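Local coordinates for protein nicotinate-nucleotide diphosphorylase (Carboxylating) (Streptococcus pyogenes GA06023, PDB 5HUO) that catalyses the conversion of quinolinate and 5-phospho-alpha-D-ribose 1-diphosphate to nicotinate ribonucleotide, carbon dioxide and diphosphate in NAD+ biosynthesis, at residues A[63-69]-A[308-312]; A[82-86]-A[115-119]. All blocks are in the same frame, centred on the assembly; numbering follows the deposited sequence.

How the contacts relate
Both contacts involve one four-stranded antiparallel sheet. Contact 1 is a surface contact between neighbouring strands, joining 66-73 to 304-311 at the sheet's margin; contact 2 is buried and lays helix 82-92 against strand 114-119, the other neighbour of strand 66-73. Their chemistry follows from this: backbone hydrogen bonds dominate contact 1, whereas contact 2 consists of side-chain packing without a hydrogen bond between its segments. A probable bond from I118 N to V69 O continues the strand pairing from one to the other. K68 and E117 form a long, weak ion pair, and L312 packs on I119. In sequence, contact 2 is nested within the loop that contact 1 closes.

Contact 1: residues A[63-69]-A[308-312]; sequences HHGQAKV and GLTYL
K68 and T310 carry the backbone pairing, exchanging two well-directed hydrogen bonds. K68 N donates to T310 O over 2.9 Å, and T310 N returns a bond to K68 O at 3.0 Å. Each has an N-H...O angle of 163°. Beyond this hydrogen-bonded pair the ladder fades toward the chain end, where the bond from L312 N to Q66 O is weak at 3.4 Å. A67 and Y311 form the adjacent non-hydrogen-bonded pair. C-H...O contacts accompany the ladder, and in one of them the CA of L309 meets K68 O at 3.3 Å.

The strand segments run antiparallel, their axes 158° apart. With this pairing the C-terminal strand 304-311 returns after the phosphoribosyltransferase barrel to take an outermost place, within this chain, in the four-stranded sheet of the N-terminal domain, an open-faced alpha/beta sandwich in this family. Strand 66-73 therefore has the chain's end on one flank and strand 114-119 on the other.

Apolar contacts flank the ladder. On the face backed by helix 122-153, L309 reaches across with its CD1 branch, which meets V69 CG2 and also lies 3.7 Å from A67 CB. A chi1 of 177° sets its CG beside the carbonyl carbon, and from there CD1, not CD2, reaches strand 66-69. A67 and Y311 both also touch V122 of that helix, while L309 packs on N199 of a second subunit. On the face of K68 and T310, the CD2 methyl of L312, from just past the strand end, lies 3.9 Å from K68 CB.

Aromatic contacts involve the Y311 ring, whose edge receives Q66 O near the ring plane, 3.4 Å from CD1. The H63 ring, poorly ordered, approaches it obliquely, with centroids 5.4 Å apart.

Contact 2: residues A[82-86]-A[115-119]; sequences LTVFQ and VLEII
F85 and I118 meet at the edge of the phenyl ring, where the CD1 methyl of I118 lies in the ring plane, 3.9 Å from F85 CZ. L116 CD1 comes in obliquely, 4.1 Å from F85 CE2. F85 and I118 reach out to each other from the helix and the strand, and with chi1 at 171° the phenyl ring extends from the helix so that its CZ end reaches the isoleucine. The same ring makes an edge-to-face pair with F89 one turn on, and touches A132 and L136 of helix 122-153. The extended Q86 chain passes the CD1 methyl of L116 at about a right angle to the leucine side chain, with Q86 CG closest to that methyl at 3.8 Å and the amide carbon CD next to it at 3.9 Å.

Helix 82-86 runs almost parallel to strand 115-119, at 13° and with 10.8 Å between the axes, so the layers meet through side chains alone. This is the helix-on-sheet packing of the N-terminal alpha/beta sandwich. V115 and L116, consecutive residues, both point toward the helix, where a regular strand would turn one of them to the opposite face; a classic beta bulge opposite L71 accounts for it.

A single methyl of L82 touches both bulge residues. Its CD1 lies 3.7 Å from V115 CG1 and 4.1 Å from L116 CG; the L82 and V115 side chains lie alongside each other, pointing opposite ways. At the start of the helix, L82 N is hydrogen-bonded to D105 OD1, while T83 OG1 bonds D32 OD1.

Contact 1: residues A[63-69]-A[308-312]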
ATOM      1  N   HIS A  63      19.469 -15.284  24.401  1.00218.82           N
ATOM      2  CA  HIS A  63      20.659 -14.742  25.088  1.00233.10           C
ATOM      3  C   HIS A  63      21.335 -13.633  24.239  1.00231.82           C
ATOM      4  O   HIS A  63      22.196 -12.909  24.709  1.00238.33           O
ATOM      5  CB  HIS A  63      21.632 -15.841  25.600  1.00239.87           C
ATOM      6  CG  HIS A  63      22.892 -16.018  24.794  1.00241.15           C
ATOM      7  ND1 HIS A  63      23.913 -15.090  24.803  1.00243.40           N
ATOM      8  CD2 HIS A  63      23.326 -17.043  24.019  1.00235.60           C
ATOM      9  CE1 HIS A  63      24.901 -15.513  24.039  1.00238.92           C
ATOM     10  NE2 HIS A  63      24.575 -16.697  23.557  1.00238.50           N
ATOM     11  N   HIS A  64      20.890 -13.517  22.995  1.00216.84           N
ATOM     12  CA  HIS A  64      21.280 -12.490  22.045  1.00209.69           C
ATOM     13  C   HIS A  64      22.743 -12.197  21.820  1.00202.16           C
ATOM     14  O   HIS A  64      23.173 -11.063  21.657  1.00203.02           O
ATOM     15  CB  HIS A  64      20.488 -11.237  22.319  1.00214.39           C
ATOM     16  CG  HIS A  64      19.111 -11.308  21.761  1.00216.13           C
ATOM     17  ND1 HIS A  64      18.185 -12.203  22.245  1.00216.61           N
ATOM     18  CD2 HIS A  64      18.520 -10.672  20.721  1.00214.18           C
ATOM     19  CE1 HIS A  64      17.062 -12.087  21.564  1.00211.39           C
ATOM     20  NE2 HIS A  64      17.239 -11.167  20.630  1.00213.42           N
ATOM     21  N   GLY A  65      23.504 -13.260  21.759  1.00175.16           N
ATOM     22  CA  GLY A  65      24.906 -13.125  21.434  1.00164.09           C
ATOM     23  C   GLY A  65      25.026 -12.883  19.953  1.00152.34           C
ATOM     24  O   GLY A  65      24.234 -13.431  19.180  1.00146.85           O
ATOM     25  N   GLN A  66      26.014 -12.088  19.571  1.00140.59           N
ATOM     26  CA  GLN A  66      26.401 -11.990  18.192  1.00133.18           C
ATOM     27  C   GLN A  66      26.901 -13.342  17.711  1.00128.67           C
ATOM     28  O   GLN A  66      27.373 -14.155  18.474  1.00129.25           O
ATOM     29  CB  GLN A  66      27.482 -10.966  18.003  1.00133.08           C
ATOM     30  CG  GLN A  66      27.055  -9.576  18.387  1.00135.68           C
ATOM     31  CD  GLN A  66      26.005  -9.011  17.455  1.00135.79           C
ATOM     32  OE1 GLN A  66      24.803  -9.173  17.689  1.00135.11           O
ATOM     33  NE2 GLN A  66      26.454  -8.351  16.386  1.00134.70           N
ATOM     34  N   ALA A  67      26.752 -13.570  16.425  1.00123.23           N
ATOM     35  CA  ALA A  67      27.223 -14.780  15.793  1.00119.00           C
ATOM     36  C   ALA A  67      27.690 -14.479  14.384  1.00114.16           C
ATOM     37  O   ALA A  67      27.432 -13.419  13.847  1.00111.50           O
ATOM     38  CB  ALA A  67      26.123 -15.808  15.785  1.00118.75           C
ATOM     39  N   LYS A  68      28.404 -15.429  13.829  1.00112.03           N
ATOM     40  CA  LYS A  68      28.914 -15.312  12.493  1.00110.70           C
ATOM     41  C   LYS A  68      28.519 -16.541  11.713  1.00107.34           C
ATOM     42  O   LYS A  68      28.583 -17.634  12.220  1.00106.76           O
ATOM     43  CB  LYS A  68      30.429 -15.165  12.472  1.00113.74           C
ATOM     44  CG  LYS A  68      31.019 -15.100  11.068  1.00115.32           C
ATOM     45  CD  LYS A  68      32.382 -14.393  10.966  1.00119.74           C
ATOM     46  CE  LYS A  68      33.569 -15.195  11.512  1.00123.20           C
ATOM     47  NZ  LYS A  68      33.563 -16.605  11.011  1.00124.52           N
ATOM     48  N   VAL A  69      28.128 -16.318  10.458  1.00103.89           N
ATOM     49  CA  VAL A  69      27.785 -17.377   9.516  1.00101.16           C
ATOM     50  C   VAL A  69      28.419 -17.063   8.196  1.00 98.74           C
ATOM     51  O   VAL A  69      28.558 -15.921   7.834  1.00 98.99           O
ATOM     52  CB  VAL A  69      26.313 -17.446   9.185  1.00101.31           C
ATOM     53  CG1 VAL A  69      26.007 -18.748   8.450  1.00101.80           C
ATOM     54  CG2 VAL A  69      25.510 -17.476  10.415  1.00104.17           C
ATOM     55  N   GLY A 308      28.441 -22.950   8.997  1.00107.87           N
ATOM     56  CA  GLY A 308      29.546 -22.598   9.861  1.00108.49           C
ATOM     57  C   GLY A 308      29.189 -21.532  10.879  1.00107.35           C
ATOM     58  O   GLY A 308      29.992 -20.630  11.147  1.00109.51           O
ATOM     59  N   LEU A 309      28.034 -21.684  11.472  1.00108.24           N
ATOM     60  CA  LEU A 309      27.591 -20.773  12.488  1.00110.54           C
ATOM     61  C   LEU A 309      28.428 -20.935  13.751  1.00114.90           C
ATOM     62  O   LEU A 309      28.592 -22.036  14.261  1.00116.26           O
ATOM     63  CB  LEU A 309      26.151 -21.018  12.851  1.00111.51           C
ATOM     64  CG  LEU A 309      25.573 -20.160  13.980  1.00113.19           C
ATOM     65  CD1 LEU A 309      25.490 -18.734  13.564  1.00112.15           C
ATOM     66  CD2 LEU A 309      24.197 -20.593  14.373  1.00115.16           C
ATOM     67  N   THR A 310      28.997 -19.821  14.211  1.00117.25           N
ATOM     68  CA  THR A 310      29.809 -19.787  15.423  1.00120.54           C
ATOM     69  C   THR A 310      29.491 -18.537  16.168  1.00121.19           C
ATOM     70  O   THR A 310      29.312 -17.487  15.580  1.00118.29           O
ATOM     71  CB  THR A 310      31.324 -19.782  15.109  1.00121.77           C
ATOM     72  OG1 THR A 310      31.652 -18.588  14.403  1.00122.80           O
ATOM     73  CG2 THR A 310      31.728 -20.947  14.232  1.00122.42           C
ATOM     74  N   TYR A 311      29.539 -18.629  17.480  1.00127.64           N
ATOM     75  CA  TYR A 311      29.396 -17.445  18.333  1.00130.77           C
ATOM     76  C   TYR A 311      30.691 -16.625  18.440  1.00132.25           C
ATOM     77  O   TYR A 311      31.774 -17.172  18.438  1.00129.80           O
ATOM     78  CB  TYR A 311      28.966 -17.853  19.701  1.00133.76           C
ATOM     79  CG  TYR A 311      27.511 -18.183  19.807  1.00136.17           C
ATOM     80  CD1 TYR A 311      26.552 -17.168  19.805  1.00137.22           C
ATOM     81  CD2 TYR A 311      27.078 -19.495  19.931  1.00137.38           C
ATOM     82  CE1 TYR A 311      25.208 -17.458  19.926  1.00137.73           C
ATOM     83  CE2 TYR A 311      25.731 -19.798  20.049  1.00138.81           C
ATOM     84  CZ  TYR A 311      24.806 -18.781  20.054  1.00138.82           C
ATOM     85  OH  TYR A 311      23.471 -19.063  20.184  1.00142.26           O
ATOM     86  N   LEU A 312      30.570 -15.307  18.438  1.00136.72           N
ATOM     87  CA  LEU A 312      31.759 -14.466  18.532  1.00142.28           C
ATOM     88  C   LEU A 312      32.245 -14.341  19.980  1.00155.66           C
ATOM     89  O   LEU A 312      31.448 -14.256  20.901  1.00152.93           O
ATOM     90  CB  LEU A 312      31.546 -13.094  17.922  1.00138.49           C
ATOM     91  CG  LEU A 312      31.290 -13.203  16.441  1.00137.76           C
ATOM     92  CD1 LEU A 312      31.376 -11.821  15.826  1.00137.95           C
ATOM     93  CD2 LEU A 312      32.278 -14.140  15.751  1.00137.84           C
TER

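Contact 2: residues A[82-86]-A[115-119]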
ATOM      1  N   LEU A  82      24.449 -10.011  -4.906  1.00 88.57           N
ATOM      2  CA  LEU A  82      25.128  -9.984  -3.589  1.00 89.04           C
ATOM      3  C   LEU A  82      24.610  -8.854  -2.655  1.00 89.57           C
ATOM      4  O   LEU A  82      24.396  -9.088  -1.498  1.00 89.94           O
ATOM      5  CB  LEU A  82      26.624  -9.800  -3.771  1.00 89.32           C
ATOM      6  CG  LEU A  82      27.437  -9.946  -2.482  1.00 89.88           C
ATOM      7  CD1 LEU A  82      27.412 -11.400  -2.001  1.00 89.74           C
ATOM      8  CD2 LEU A  82      28.876  -9.524  -2.699  1.00 90.34           C
ATOM      9  N   THR A  83      24.400  -7.651  -3.190  1.00 89.72           N
ATOM     10  CA  THR A  83      23.940  -6.571  -2.359  1.00 90.37           C
ATOM     11  C   THR A  83      22.455  -6.766  -2.077  1.00 90.35           C
ATOM     12  O   THR A  83      21.953  -6.253  -1.048  1.00 91.03           O
ATOM     13  CB  THR A  83      24.195  -5.159  -2.911  1.00 90.75           C
ATOM     14  OG1 THR A  83      23.360  -4.937  -3.995  1.00 90.39           O
ATOM     15  CG2 THR A  83      25.564  -4.984  -3.369  1.00 90.85           C
ATOM     16  N   VAL A  84      21.760  -7.482  -2.957  1.00 89.74           N
ATOM     17  CA  VAL A  84      20.371  -7.829  -2.667  1.00 89.82           C
ATOM     18  C   VAL A  84      20.277  -8.774  -1.476  1.00 90.06           C
ATOM     19  O   VAL A  84      19.542  -8.593  -0.538  1.00 90.69           O
ATOM     20  CB  VAL A  84      19.709  -8.533  -3.828  1.00 89.20           C
ATOM     21  CG1 VAL A  84      18.304  -8.912  -3.473  1.00 89.43           C
ATOM     22  CG2 VAL A  84      19.653  -7.638  -5.027  1.00 89.08           C
ATOM     23  N   PHE A  85      21.111  -9.795  -1.549  1.00 89.67           N
ATOM     24  CA  PHE A  85      21.327 -10.764  -0.432  1.00 89.96           C
ATOM     25  C   PHE A  85      21.571 -10.050   0.896  1.00 90.83           C
ATOM     26  O   PHE A  85      20.901 -10.301   1.885  1.00 91.42           O
ATOM     27  CB  PHE A  85      22.519 -11.673  -0.746  1.00 89.59           C
ATOM     28  CG  PHE A  85      22.940 -12.536   0.391  1.00 90.00           C
ATOM     29  CD1 PHE A  85      22.378 -13.773   0.573  1.00 89.95           C
ATOM     30  CD2 PHE A  85      23.914 -12.119   1.263  1.00 90.55           C
ATOM     31  CE1 PHE A  85      22.771 -14.565   1.645  1.00 90.45           C
ATOM     32  CE2 PHE A  85      24.350 -12.917   2.291  1.00 91.02           C
ATOM     33  CZ  PHE A  85      23.773 -14.135   2.504  1.00 90.98           C
ATOM     34  N   GLN A  86      22.489  -9.113   0.848  1.00 91.02           N
ATOM     35  CA  GLN A  86      22.848  -8.352   2.044  1.00 91.95           C
ATOM     36  C   GLN A  86      21.666  -7.552   2.611  1.00 92.68           C
ATOM     37  O   GLN A  86      21.482  -7.434   3.823  1.00 93.59           O
ATOM     38  CB  GLN A  86      24.023  -7.393   1.762  1.00 92.13           C
ATOM     39  CG  GLN A  86      25.300  -8.142   1.502  1.00 91.80           C
ATOM     40  CD  GLN A  86      26.502  -7.255   1.293  1.00 92.17           C
ATOM     41  OE1 GLN A  86      27.068  -7.224   0.196  1.00 91.71           O
ATOM     42  NE2 GLN A  86      26.895  -6.522   2.310  1.00 93.11           N
ATOM     43  N   VAL A 115      32.116 -16.524  -0.099  1.00 91.70           N
ATOM     44  CA  VAL A 115      31.654 -15.288  -0.706  1.00 91.28           C
ATOM     45  C   VAL A 115      31.480 -14.151   0.316  1.00 91.62           C
ATOM     46  O   VAL A 115      31.902 -13.042   0.101  1.00 91.83           O
ATOM     47  CB  VAL A 115      30.325 -15.521  -1.413  1.00 90.49           C
ATOM     48  CG1 VAL A 115      29.804 -14.218  -2.018  1.00 90.15           C
ATOM     49  CG2 VAL A 115      30.489 -16.582  -2.500  1.00 90.28           C
ATOM     50  N   LEU A 116      30.888 -14.477   1.444  1.00 91.83           N
ATOM     51  CA  LEU A 116      30.652 -13.515   2.511  1.00 92.35           C
ATOM     52  C   LEU A 116      30.615 -14.176   3.895  1.00 93.02           C
ATOM     53  O   LEU A 116      30.230 -15.326   4.033  1.00 92.89           O
ATOM     54  CB  LEU A 116      29.299 -12.820   2.314  1.00 91.90           C
ATOM     55  CG  LEU A 116      29.236 -11.485   1.639  1.00 91.77           C
ATOM     56  CD1 LEU A 116      27.911 -10.853   2.018  1.00 91.75           C
ATOM     57  CD2 LEU A 116      30.338 -10.519   2.002  1.00 92.52           C
ATOM     58  N   GLU A 117      30.936 -13.363   4.896  1.00 93.99           N
ATOM     59  CA  GLU A 117      30.641 -13.666   6.259  1.00 96.44           C
ATOM     60  C   GLU A 117      29.625 -12.690   6.721  1.00 96.07           C
ATOM     61  O   GLU A 117      29.705 -11.516   6.452  1.00 95.70           O
ATOM     62  CB  GLU A 117      31.883 -13.597   7.101  1.00100.66           C
ATOM     63  CG  GLU A 117      32.744 -14.851   6.969  1.00103.91           C
ATOM     64  CD  GLU A 117      34.185 -14.670   7.467  1.00108.83           C
ATOM     65  OE1 GLU A 117      34.722 -13.541   7.466  1.00108.55           O
ATOM     66  OE2 GLU A 117      34.790 -15.720   7.814  1.00115.09           O
ATOM     67  N   ILE A 118      28.619 -13.219   7.376  1.00 96.90           N
ATOM     68  CA  ILE A 118      27.520 -12.423   7.905  1.00 98.48           C
ATOM     69  C   ILE A 118      27.545 -12.403   9.450  1.00100.79           C
ATOM     70  O   ILE A 118      27.497 -13.455  10.082  1.00100.67           O
ATOM     71  CB  ILE A 118      26.151 -12.962   7.462  1.00 98.01           C
ATOM     72  CG1 ILE A 118      26.054 -13.042   5.974  1.00 96.23           C
ATOM     73  CG2 ILE A 118      25.021 -12.041   7.958  1.00 99.41           C
ATOM     74  CD1 ILE A 118      26.406 -14.395   5.413  1.00 96.34           C
ATOM     75  N   ILE A 119      27.586 -11.200  10.034  1.00102.88           N
ATOM     76  CA  ILE A 119      27.714 -11.032  11.497  1.00106.17           C
ATOM     77  C   ILE A 119      26.554 -10.271  12.101  1.00106.60           C
ATOM     78  O   ILE A 119      26.245  -9.184  11.700  1.00106.18           O
ATOM     79  CB  ILE A 119      28.980 -10.286  11.906  1.00108.16           C
ATOM     80  CG1 ILE A 119      30.202 -11.109  11.608  1.00109.95           C
ATOM     81  CG2 ILE A 119      28.977 -10.004  13.382  1.00110.31           C
ATOM     82  CD1 ILE A 119      30.802 -10.759  10.261  1.00110.68           C
TER